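Local coordinates for Serine/threonine-protein kinase pelle (Drosophila melanogaster, PDB 1D2Z) that acts in Toll receptor signalling as a serine/threonine kinase essential for embryonic dorsoventral polarity, its death domain binding that of Tube, at residues N9-A12 and L16-P19; M11-R14 and V20-Q23; V41-D46 and N67-Q72. All blocks are in the same frame, centred on the assembly; numbering follows the deposited sequence. Where two conformers were deposited one is given.

The death domain of Pelle illustrates how short local closures can feed into a helical bundle. From the N terminus, interaction 1 folds the arm at 9-12 against 16-19, closing a loop of three residues at the entrance to helix 18-31. Interaction 2 starts from the same arm but reaches further, to 20-23; the two closures therefore overlap and cross rather than nest. Interaction 3 follows in series and spans twenty residues, mostly helical, as it joins the turn before helix 45-56 to helix 61-73. Interactions 1 and 3 do not touch. Interaction 2 links the arm to helix 61-73, where Ile13 CD1 lies 3.8 Å from Trp69 CZ3.

Interaction 1: N9-A12 and L16-P19; sequences NTMA and LPLP
Met11 lays its sulfur beside the backbone of Leu16 and the ring of Pro17, where the N-terminal arm of the death domain turns into helix 18-31 of the six-helix bundle. It is a small example of how a chain can be closed on itself just before a helix begins. At Leu16 the contact is made by backbone: Met11 SD stands 4.0 Å from Leu16 N and lies equally near its CA. Ala12 adds its carbonyl, with Ala12 O 3.6 Å from Leu16 N, an approach that does not amount to a hydrogen bond. The leucine side chain is itself buried and packs on Val77, at the start of helix 77-86. Met11 touches Val77 as well and is tied to it through the backbone, which ties this short closure to a more distant part of the fold.

At Pro17 the contact becomes purely apolar. This residue is the N-cap of helix 18-31, and its ring carbon CD, next to the nitrogen, is the atom that meets the methionine sulfur. Pro17 and Met11 both rest on Tyr99, so the aromatic residue is shared by the two sides of the closure. Beyond Pro17 the helix takes over, and its first turn leads away from the arm.

Two torsions place the sulfur. Met11 CG sits between the backbone N and the carbonyl carbon (chi1 62°), and the chain then bends at chi3 (72°). Sulfur rather than the terminal methyl thus makes the close approach, with Met11 SD 4.2 Å from Pro17 CD.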
ATOM      1  N   ASN A   9      -2.907  16.538  -9.479  1.00 58.03           N
ATOM      2  CA  ASN A   9      -4.076  15.889 -10.058  1.00 57.56           C
ATOM      3  C   ASN A   9      -3.668  14.782 -11.026  1.00 53.75           C
ATOM      4  O   ASN A   9      -4.447  14.392 -11.897  1.00 54.76           O
ATOM      5  CB  ASN A   9      -4.962  16.909 -10.781  1.00 61.33           C
ATOM      6  CG  ASN A   9      -5.754  17.780  -9.823  1.00 65.28           C
ATOM      7  OD1 ASN A   9      -5.681  17.616  -8.601  1.00 68.37           O
ATOM      8  ND2 ASN A   9      -6.524  18.713 -10.376  1.00 67.20           N
ATOM      9  N   THR A  10      -2.446  14.279 -10.875  1.00 48.63           N
ATOM     10  CA  THR A  10      -1.961  13.219 -11.753  1.00 44.56           C
ATOM     11  C   THR A  10      -2.480  11.863 -11.304  1.00 42.76           C
ATOM     12  O   THR A  10      -2.851  11.683 -10.143  1.00 40.63           O
ATOM     13  CB  THR A  10      -0.422  13.177 -11.815  1.00 42.64           C
ATOM     14  OG1 THR A  10       0.114  12.920 -10.511  1.00 39.13           O
ATOM     15  CG2 THR A  10       0.123  14.495 -12.341  1.00 41.54           C
ATOM     16  N   MET A  11      -2.505  10.910 -12.230  1.00 40.34           N
ATOM     17  CA  MET A  11      -2.982   9.572 -11.920  1.00 37.56           C
ATOM     18  C   MET A  11      -1.987   8.803 -11.060  1.00 35.34           C
ATOM     19  O   MET A  11      -0.823   9.187 -10.927  1.00 33.95           O
ATOM     20  CB  MET A  11      -3.254   8.783 -13.201  1.00 39.02           C
ATOM     21  CG  MET A  11      -2.030   8.558 -14.077  1.00 42.69           C
ATOM     22  SD  MET A  11      -2.379   7.433 -15.450  1.00 45.81           S
ATOM     23  CE  MET A  11      -3.399   8.480 -16.512  1.00 46.62           C
ATOM     24  N   ALA A  12      -2.466   7.717 -10.471  1.00 34.59           N
ATOM     25  CA  ALA A  12      -1.625   6.865  -9.646  1.00 34.33           C
ATOM     26  C   ALA A  12      -0.682   6.120 -10.586  1.00 33.70           C
ATOM     27  O   ALA A  12      -1.068   5.764 -11.705  1.00 31.74           O
ATOM     28  CB  ALA A  12      -2.486   5.875  -8.875  1.00 34.10           C
ATOM     29  N   LEU A  16      -0.691   3.899 -14.801  1.00 36.55           N
ATOM     30  CA  LEU A  16       0.055   4.248 -16.009  1.00 36.08           C
ATOM     31  C   LEU A  16      -0.176   3.226 -17.116  1.00 35.20           C
ATOM     32  O   LEU A  16      -0.047   2.020 -16.893  1.00 34.93           O
ATOM     33  CB  LEU A  16       1.557   4.324 -15.720  1.00 37.66           C
ATOM     34  CG  LEU A  16       2.180   5.656 -15.306  1.00 41.56           C
ATOM     35  CD1 LEU A  16       3.625   5.430 -14.864  1.00 43.84           C
ATOM     36  CD2 LEU A  16       2.122   6.640 -16.467  1.00 37.32           C
ATOM     37  N   PRO A  17      -0.562   3.692 -18.316  1.00 34.48           N
ATOM     38  CA  PRO A  17      -0.808   2.797 -19.456  1.00 32.59           C
ATOM     39  C   PRO A  17       0.407   1.913 -19.728  1.00 32.53           C
ATOM     40  O   PRO A  17       1.546   2.368 -19.613  1.00 33.27           O
ATOM     41  CB  PRO A  17      -1.067   3.774 -20.601  1.00 32.44           C
ATOM     42  CG  PRO A  17      -1.783   4.904 -19.904  1.00 33.69           C
ATOM     43  CD  PRO A  17      -0.963   5.077 -18.631  1.00 33.22           C
ATOM     44  N   LEU A  18       0.168   0.656 -20.094  1.00 31.35           N
ATOM     45  CA  LEU A  18       1.268  -0.272 -20.356  1.00 35.93           C
ATOM     46  C   LEU A  18       2.334   0.203 -21.347  1.00 35.96           C
ATOM     47  O   LEU A  18       3.524  -0.015 -21.118  1.00 36.76           O
ATOM     48  CB  LEU A  18       0.742  -1.661 -20.724  1.00 36.63           C
ATOM     49  CG  LEU A  18      -0.078  -2.311 -19.602  1.00 41.65           C
ATOM     50  CD1 LEU A  18      -0.447  -3.739 -19.990  1.00 44.16           C
ATOM     51  CD2 LEU A  18       0.714  -2.306 -18.287  1.00 41.20           C
ATOM     52  N   PRO A  19       1.930   0.845 -22.464  1.00 36.36           N
ATOM     53  CA  PRO A  19       2.906   1.334 -23.448  1.00 35.80           C
ATOM     54  C   PRO A  19       3.947   2.291 -22.853  1.00 34.21           C
ATOM     55  O   PRO A  19       5.145   2.057 -22.980  1.00 32.50           O
ATOM     56  CB  PRO A  19       2.021   2.046 -24.470  1.00 36.13           C
ATOM     57  CG  PRO A  19       0.794   1.199 -24.462  1.00 38.26           C
ATOM     58  CD  PRO A  19       0.558   0.993 -22.989  1.00 37.65           C
TER

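Interaction 2: M11-R14 and V20-Q23; sequences MAIR and VRAQ
Arg21 reaches from helix 18-31 back to the short 3-10 turn at Ile13 and Arg14, joining the N-terminal arm of the death domain to the first helix of the bundle. The principle is familiar: a long side chain can link two elements whose backbones stay well apart, here with 9.1 Å between Ile13 CA and Arg21 CA. One terminal nitrogen does most of the touching. Arg21 NH1 is 3.5 Å from Ile13 O, which lies at the edge of the guanidinium near its plane. Arg14 CA is also at that edge, 4.2 Å from Arg21 NH1, while the Ile13 CG2 methyl borders the same nitrogen.

A water forms the next layer, bridging the two sides through weak hydrogen bonds. It donates to Arg14 O at 2.9 Å and accepts from Arg21 NH1 at 3.0 Å.

Further out lie the groups that position this pair. Arg21 CG is anti to the backbone N (chi1 -175°) and the chain runs extended from CG to NE, which carries the guanidinium across to the turn; on the way the side chain touches Leu66 of helix 61-73. Ile13 is buried against Leu66, Trp69 and Leu80, and its backbone is hydrogen-bonded to that of His75, so the carbonyl facing Arg21 belongs to a well-embedded residue. In one of two modelled conformers Arg14 NE is hydrogen-bonded to Asn74 OD1, a detail the other may lack. The strongest polar partner of Arg21 likewise lies beyond the turn: its NE is hydrogen-bonded to Asn63 OD1, which leaves NH1 directed at the turn and its water.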
ATOM      1  N   MET A  11      -2.505  10.910 -12.230  1.00 40.34           N
ATOM      2  CA  MET A  11      -2.982   9.572 -11.920  1.00 37.56           C
ATOM      3  C   MET A  11      -1.987   8.803 -11.060  1.00 35.34           C
ATOM      4  O   MET A  11      -0.823   9.187 -10.927  1.00 33.95           O
ATOM      5  CB  MET A  11      -3.254   8.783 -13.201  1.00 39.02           C
ATOM      6  CG  MET A  11      -2.030   8.558 -14.077  1.00 42.69           C
ATOM      7  SD  MET A  11      -2.379   7.433 -15.450  1.00 45.81           S
ATOM      8  CE  MET A  11      -3.399   8.480 -16.512  1.00 46.62           C
ATOM      9  N   ALA A  12      -2.466   7.717 -10.471  1.00 34.59           N
ATOM     10  CA  ALA A  12      -1.625   6.865  -9.646  1.00 34.33           C
ATOM     11  C   ALA A  12      -0.682   6.120 -10.586  1.00 33.70           C
ATOM     12  O   ALA A  12      -1.068   5.764 -11.705  1.00 31.74           O
ATOM     13  CB  ALA A  12      -2.486   5.875  -8.875  1.00 34.10           C
ATOM     14  N   ILE A  13       0.555   5.909 -10.137  1.00 30.19           N
ATOM     15  CA  ILE A  13       1.566   5.190 -10.908  1.00 28.28           C
ATOM     16  C   ILE A  13       1.033   3.840 -11.392  1.00 31.73           C
ATOM     17  O   ILE A  13       1.316   3.418 -12.519  1.00 30.01           O
ATOM     18  CB  ILE A  13       2.842   4.958 -10.045  1.00 26.62           C
ATOM     19  CG1 ILE A  13       3.560   6.294  -9.811  1.00 27.71           C
ATOM     20  CG2 ILE A  13       3.748   3.903 -10.685  1.00 28.12           C
ATOM     21  CD1 ILE A  13       4.664   6.245  -8.770  1.00 27.39           C
ATOM     22  N   ARG A  14       0.254   3.177 -10.542  0.50 31.55           N
ATOM     23  CA  ARG A  14      -0.323   1.876 -10.866  0.50 35.14           C
ATOM     24  C   ARG A  14      -1.277   1.924 -12.061  0.50 34.72           C
ATOM     25  O   ARG A  14      -1.549   0.894 -12.681  0.50 33.33           O
ATOM     26  CB  ARG A  14      -1.042   1.304  -9.641  0.50 37.97           C
ATOM     27  CG  ARG A  14      -2.038   2.265  -9.023  0.50 46.15           C
ATOM     28  CD  ARG A  14      -2.553   1.779  -7.676  0.50 51.56           C
ATOM     29  NE  ARG A  14      -3.398   2.787  -7.039  0.50 54.62           N
ATOM     30  CZ  ARG A  14      -4.634   3.086  -7.427  0.50 57.79           C
ATOM     31  NH1 ARG A  14      -5.190   2.451  -8.450  0.50 57.86           N
ATOM     32  NH2 ARG A  14      -5.306   4.045  -6.805  0.50 59.44           N
ATOM     33  N   VAL A  20       3.488   3.352 -22.190  1.00 32.35           N
ATOM     34  CA  VAL A  20       4.404   4.313 -21.587  1.00 32.66           C
ATOM     35  C   VAL A  20       5.211   3.653 -20.463  1.00 31.91           C
ATOM     36  O   VAL A  20       6.409   3.891 -20.328  1.00 29.38           O
ATOM     37  CB  VAL A  20       3.663   5.583 -21.056  1.00 33.30           C
ATOM     38  CG1 VAL A  20       2.598   5.204 -20.052  1.00 36.85           C
ATOM     39  CG2 VAL A  20       4.655   6.552 -20.419  1.00 32.73           C
ATOM     40  N   ARG A  21       4.559   2.786 -19.698  1.00 30.27           N
ATOM     41  CA  ARG A  21       5.223   2.091 -18.604  1.00 29.53           C
ATOM     42  C   ARG A  21       6.355   1.210 -19.127  1.00 29.09           C
ATOM     43  O   ARG A  21       7.436   1.173 -18.541  1.00 29.32           O
ATOM     44  CB  ARG A  21       4.212   1.258 -17.812  1.00 29.79           C
ATOM     45  CG  ARG A  21       4.798   0.604 -16.580  1.00 31.01           C
ATOM     46  CD  ARG A  21       3.709   0.062 -15.698  1.00 33.99           C
ATOM     47  NE  ARG A  21       4.262  -0.693 -14.586  1.00 36.46           N
ATOM     48  CZ  ARG A  21       3.912  -0.521 -13.317  1.00 36.13           C
ATOM     49  NH1 ARG A  21       3.001   0.389 -12.992  1.00 31.48           N
ATOM     50  NH2 ARG A  21       4.483  -1.265 -12.375  1.00 36.63           N
ATOM     51  N   ALA A  22       6.113   0.535 -20.252  1.00 30.45           N
ATOM     52  CA  ALA A  22       7.123  -0.328 -20.876  1.00 29.22           C
ATOM     53  C   ALA A  22       8.315   0.491 -21.385  1.00 29.21           C
ATOM     54  O   ALA A  22       9.459   0.047 -21.291  1.00 27.56           O
ATOM     55  CB  ALA A  22       6.503  -1.148 -22.015  1.00 31.56           C
ATOM     56  N   GLN A  23       8.052   1.679 -21.933  1.00 29.32           N
ATOM     57  CA  GLN A  23       9.129   2.554 -22.412  1.00 28.36           C
ATOM     58  C   GLN A  23       9.976   2.987 -21.219  1.00 29.53           C
ATOM     59  O   GLN A  23      11.202   2.887 -21.236  1.00 28.80           O
ATOM     60  CB  GLN A  23       8.570   3.826 -23.050  1.00 29.99           C
ATOM     61  CG  GLN A  23       8.163   3.718 -24.498  1.00 31.66           C
ATOM     62  CD  GLN A  23       7.738   5.070 -25.055  1.00 32.68           C
ATOM     63  OE1 GLN A  23       6.916   5.766 -24.459  1.00 32.73           O
ATOM     64  NE2 GLN A  23       8.313   5.455 -26.188  1.00 26.36           N
TER
HETATM   65  O   HOH W   1       0.571   0.660 -14.661  1.00 45.02           O

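Interaction 3: V41-D46 and N67-Q72; sequences VKLYPD and NIWGGQ
Val41 and Leu43 pack on Ile68 and Trp69, a buried contact that shows how apolar side chains of an interhelical turn can settle on a neighbouring helix. The leading interaction is CH-pi. Val41 CG1 lies over one face of the indole, 3.9 Å from the centroid of the Trp69 five-membered ring and 30° off its normal, offset toward the rim. Val41 CG1 also comes within 3.6 Å of Trp69 CE2, while its other methyl sits nearer CD1. With Trp69 CG anti to the backbone N (chi1 -166°), the indole extends from helix 61-73 to meet the valine.

The remaining apolar contacts belong to Leu43. Its CD2 methyl meets Ile68 CG2 at 4.1 Å and approaches the indole obliquely, 4.4 Å from Trp69 CD1. Losing the indole to an alanine here would probably open a gap beneath Val41 and strip Leu80 and Leu83 of helix 77-86 of an apolar neighbour.

Hydrogen bonds lie outside this apolar contact. Lys42 ends the preceding helix in a Schellman motif; Tyr44 occupies the N-cap position of helix 45-56, its N bonded to Gln47 OE1. In the pi-type turn at 67-72, Gly71 O is hydrogen-bonded to Ser121 OG of the Tube chain, and the Gln72 amide is bonded to that chain too. Besides meeting Tube, helix 61-73 packs with its neighbours round a common apolar core, as is characteristic of the six-helix death-domain bundle.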
ATOM      1  N   VAL A  41      14.175   6.454  -2.115  1.00 29.17           N
ATOM      2  CA  VAL A  41      12.882   6.473  -1.422  1.00 30.55           C
ATOM      3  C   VAL A  41      12.945   5.639  -0.142  1.00 31.24           C
ATOM      4  O   VAL A  41      11.944   5.452   0.544  1.00 31.60           O
ATOM      5  CB  VAL A  41      11.731   5.964  -2.327  1.00 29.76           C
ATOM      6  CG1 VAL A  41      11.659   6.799  -3.598  1.00 30.82           C
ATOM      7  CG2 VAL A  41      11.920   4.498  -2.655  1.00 29.21           C
ATOM      8  N   LYS A  42      14.132   5.117   0.149  1.00 33.12           N
ATOM      9  CA  LYS A  42      14.374   4.319   1.345  1.00 34.80           C
ATOM     10  C   LYS A  42      13.530   3.054   1.471  1.00 34.12           C
ATOM     11  O   LYS A  42      12.934   2.806   2.520  1.00 34.90           O
ATOM     12  CB  LYS A  42      14.214   5.187   2.604  1.00 36.92           C
ATOM     13  CG  LYS A  42      15.143   6.387   2.649  1.00 41.10           C
ATOM     14  CD  LYS A  42      14.920   7.219   3.906  1.00 47.44           C
ATOM     15  CE  LYS A  42      15.799   8.468   3.899  1.00 52.54           C
ATOM     16  NZ  LYS A  42      15.571   9.336   5.095  1.00 56.55           N
ATOM     17  N   LEU A  43      13.466   2.259   0.406  1.00 30.92           N
ATOM     18  CA  LEU A  43      12.725   1.001   0.455  1.00 31.02           C
ATOM     19  C   LEU A  43      13.427   0.111   1.480  1.00 32.56           C
ATOM     20  O   LEU A  43      14.643   0.225   1.677  1.00 30.46           O
ATOM     21  CB  LEU A  43      12.725   0.294  -0.909  1.00 28.04           C
ATOM     22  CG  LEU A  43      11.859   0.857  -2.042  1.00 25.99           C
ATOM     23  CD1 LEU A  43      11.826  -0.148  -3.201  1.00 25.31           C
ATOM     24  CD2 LEU A  43      10.450   1.102  -1.540  1.00 31.70           C
ATOM     25  N   TYR A  44      12.664  -0.769   2.118  1.00 31.44           N
ATOM     26  CA  TYR A  44      13.206  -1.670   3.126  1.00 33.16           C
ATOM     27  C   TYR A  44      13.950  -2.850   2.499  1.00 36.21           C
ATOM     28  O   TYR A  44      13.759  -3.161   1.315  1.00 35.08           O
ATOM     29  CB  TYR A  44      12.095  -2.143   4.070  1.00 30.59           C
ATOM     30  CG  TYR A  44      11.626  -1.062   5.022  1.00 29.23           C
ATOM     31  CD1 TYR A  44      10.600  -0.184   4.659  1.00 29.61           C
ATOM     32  CD2 TYR A  44      12.222  -0.898   6.277  1.00 28.78           C
ATOM     33  CE1 TYR A  44      10.182   0.828   5.515  1.00 28.75           C
ATOM     34  CE2 TYR A  44      11.808   0.120   7.146  1.00 29.36           C
ATOM     35  CZ  TYR A  44      10.790   0.976   6.757  1.00 31.01           C
ATOM     36  OH  TYR A  44      10.380   1.989   7.597  1.00 32.55           O
ATOM     37  N   PRO A  45      14.809  -3.529   3.288  1.00 36.49           N
ATOM     38  CA  PRO A  45      15.589  -4.669   2.799  1.00 36.37           C
ATOM     39  C   PRO A  45      14.794  -5.731   2.042  1.00 36.65           C
ATOM     40  O   PRO A  45      15.238  -6.206   1.002  1.00 37.69           O
ATOM     41  CB  PRO A  45      16.212  -5.227   4.082  1.00 34.06           C
ATOM     42  CG  PRO A  45      16.410  -4.015   4.908  1.00 36.12           C
ATOM     43  CD  PRO A  45      15.094  -3.286   4.718  1.00 37.18           C
ATOM     44  N   ASP A  46      13.623  -6.094   2.551  1.00 37.67           N
ATOM     45  CA  ASP A  46      12.809  -7.107   1.894  1.00 38.21           C
ATOM     46  C   ASP A  46      12.313  -6.625   0.526  1.00 37.73           C
ATOM     47  O   ASP A  46      12.192  -7.420  -0.408  1.00 32.50           O
ATOM     48  CB  ASP A  46      11.625  -7.497   2.775  1.00 44.92           C
ATOM     49  CG  ASP A  46      11.259  -8.957   2.633  1.00 51.34           C
ATOM     50  OD1 ASP A  46      10.444  -9.286   1.742  1.00 55.09           O
ATOM     51  OD2 ASP A  46      11.802  -9.778   3.408  1.00 54.14           O
ATOM     52  N   ASN A  67       6.070  -1.409  -9.006  1.00 26.73           N
ATOM     53  CA  ASN A  67       5.062  -2.278  -8.392  1.00 29.16           C
ATOM     54  C   ASN A  67       5.041  -2.075  -6.876  1.00 31.27           C
ATOM     55  O   ASN A  67       3.976  -1.978  -6.268  1.00 31.49           O
ATOM     56  CB  ASN A  67       5.345  -3.756  -8.705  1.00 30.99           C
ATOM     57  CG  ASN A  67       4.897  -4.168 -10.112  1.00 34.14           C
ATOM     58  OD1 ASN A  67       4.084  -3.499 -10.743  1.00 32.74           O
ATOM     59  ND2 ASN A  67       5.430  -5.283 -10.596  1.00 33.77           N
ATOM     60  N   ILE A  68       6.226  -1.986  -6.276  1.00 30.71           N
ATOM     61  CA  ILE A  68       6.344  -1.796  -4.831  1.00 30.60           C
ATOM     62  C   ILE A  68       6.034  -0.366  -4.386  1.00 29.36           C
ATOM     63  O   ILE A  68       5.104  -0.133  -3.609  1.00 29.14           O
ATOM     64  CB  ILE A  68       7.765  -2.204  -4.325  1.00 29.27           C
ATOM     65  CG1 ILE A  68       7.990  -3.700  -4.563  1.00 30.44           C
ATOM     66  CG2 ILE A  68       7.924  -1.880  -2.838  1.00 31.91           C
ATOM     67  CD1 ILE A  68       9.430  -4.159  -4.406  1.00 32.90           C
ATOM     68  N   TRP A  69       6.807   0.589  -4.893  1.00 30.48           N
ATOM     69  CA  TRP A  69       6.647   1.992  -4.518  1.00 28.15           C
ATOM     70  C   TRP A  69       5.304   2.584  -4.963  1.00 29.21           C
ATOM     71  O   TRP A  69       4.644   3.284  -4.195  1.00 26.98           O
ATOM     72  CB  TRP A  69       7.824   2.797  -5.072  1.00 29.93           C
ATOM     73  CG  TRP A  69       7.966   4.166  -4.497  1.00 29.02           C
ATOM     74  CD1 TRP A  69       8.133   4.497  -3.172  1.00 29.66           C
ATOM     75  CD2 TRP A  69       7.964   5.398  -5.221  1.00 29.74           C
ATOM     76  NE1 TRP A  69       8.232   5.859  -3.035  1.00 27.88           N
ATOM     77  CE2 TRP A  69       8.133   6.439  -4.275  1.00 29.49           C
ATOM     78  CE3 TRP A  69       7.836   5.727  -6.579  1.00 27.41           C
ATOM     79  CZ2 TRP A  69       8.179   7.783  -4.647  1.00 32.23           C
ATOM     80  CZ3 TRP A  69       7.881   7.067  -6.946  1.00 31.01           C
ATOM     81  CH2 TRP A  69       8.049   8.077  -5.984  1.00 28.98           C
ATOM     82  N   GLY A  70       4.885   2.277  -6.186  1.00 29.99           N
ATOM     83  CA  GLY A  70       3.616   2.793  -6.670  1.00 30.33           C
ATOM     84  C   GLY A  70       2.438   2.001  -6.132  1.00 30.98           C
ATOM     85  O   GLY A  70       1.431   2.568  -5.718  1.00 31.91           O
ATOM     86  N   GLY A  71       2.583   0.682  -6.110  1.00 31.67           N
ATOM     87  CA  GLY A  71       1.519  -0.176  -5.630  1.00 31.70           C
ATOM     88  C   GLY A  71       1.144  -0.004  -4.174  1.00 30.98           C
ATOM     89  O   GLY A  71       0.034   0.428  -3.862  1.00 31.04           O
ATOM     90  N   GLN A  72       2.066  -0.313  -3.272  1.00 29.48           N
ATOM     91  CA  GLN A  72       1.766  -0.197  -1.849  1.00 29.20           C
ATOM     92  C   GLN A  72       1.538   1.222  -1.337  1.00 29.31           C
ATOM     93  O   GLN A  72       0.616   1.459  -0.558  1.00 27.13           O
ATOM     94  CB  GLN A  72       2.851  -0.862  -0.999  1.00 29.25           C
ATOM     95  CG  GLN A  72       2.585  -0.739   0.497  1.00 26.71           C
ATOM     96  CD  GLN A  72       3.694  -1.303   1.358  1.00 26.74           C
ATOM     97  OE1 GLN A  72       4.319  -2.319   1.019  1.00 26.73           O
ATOM     98  NE2 GLN A  72       3.938  -0.651   2.492  1.00 25.54           N
TER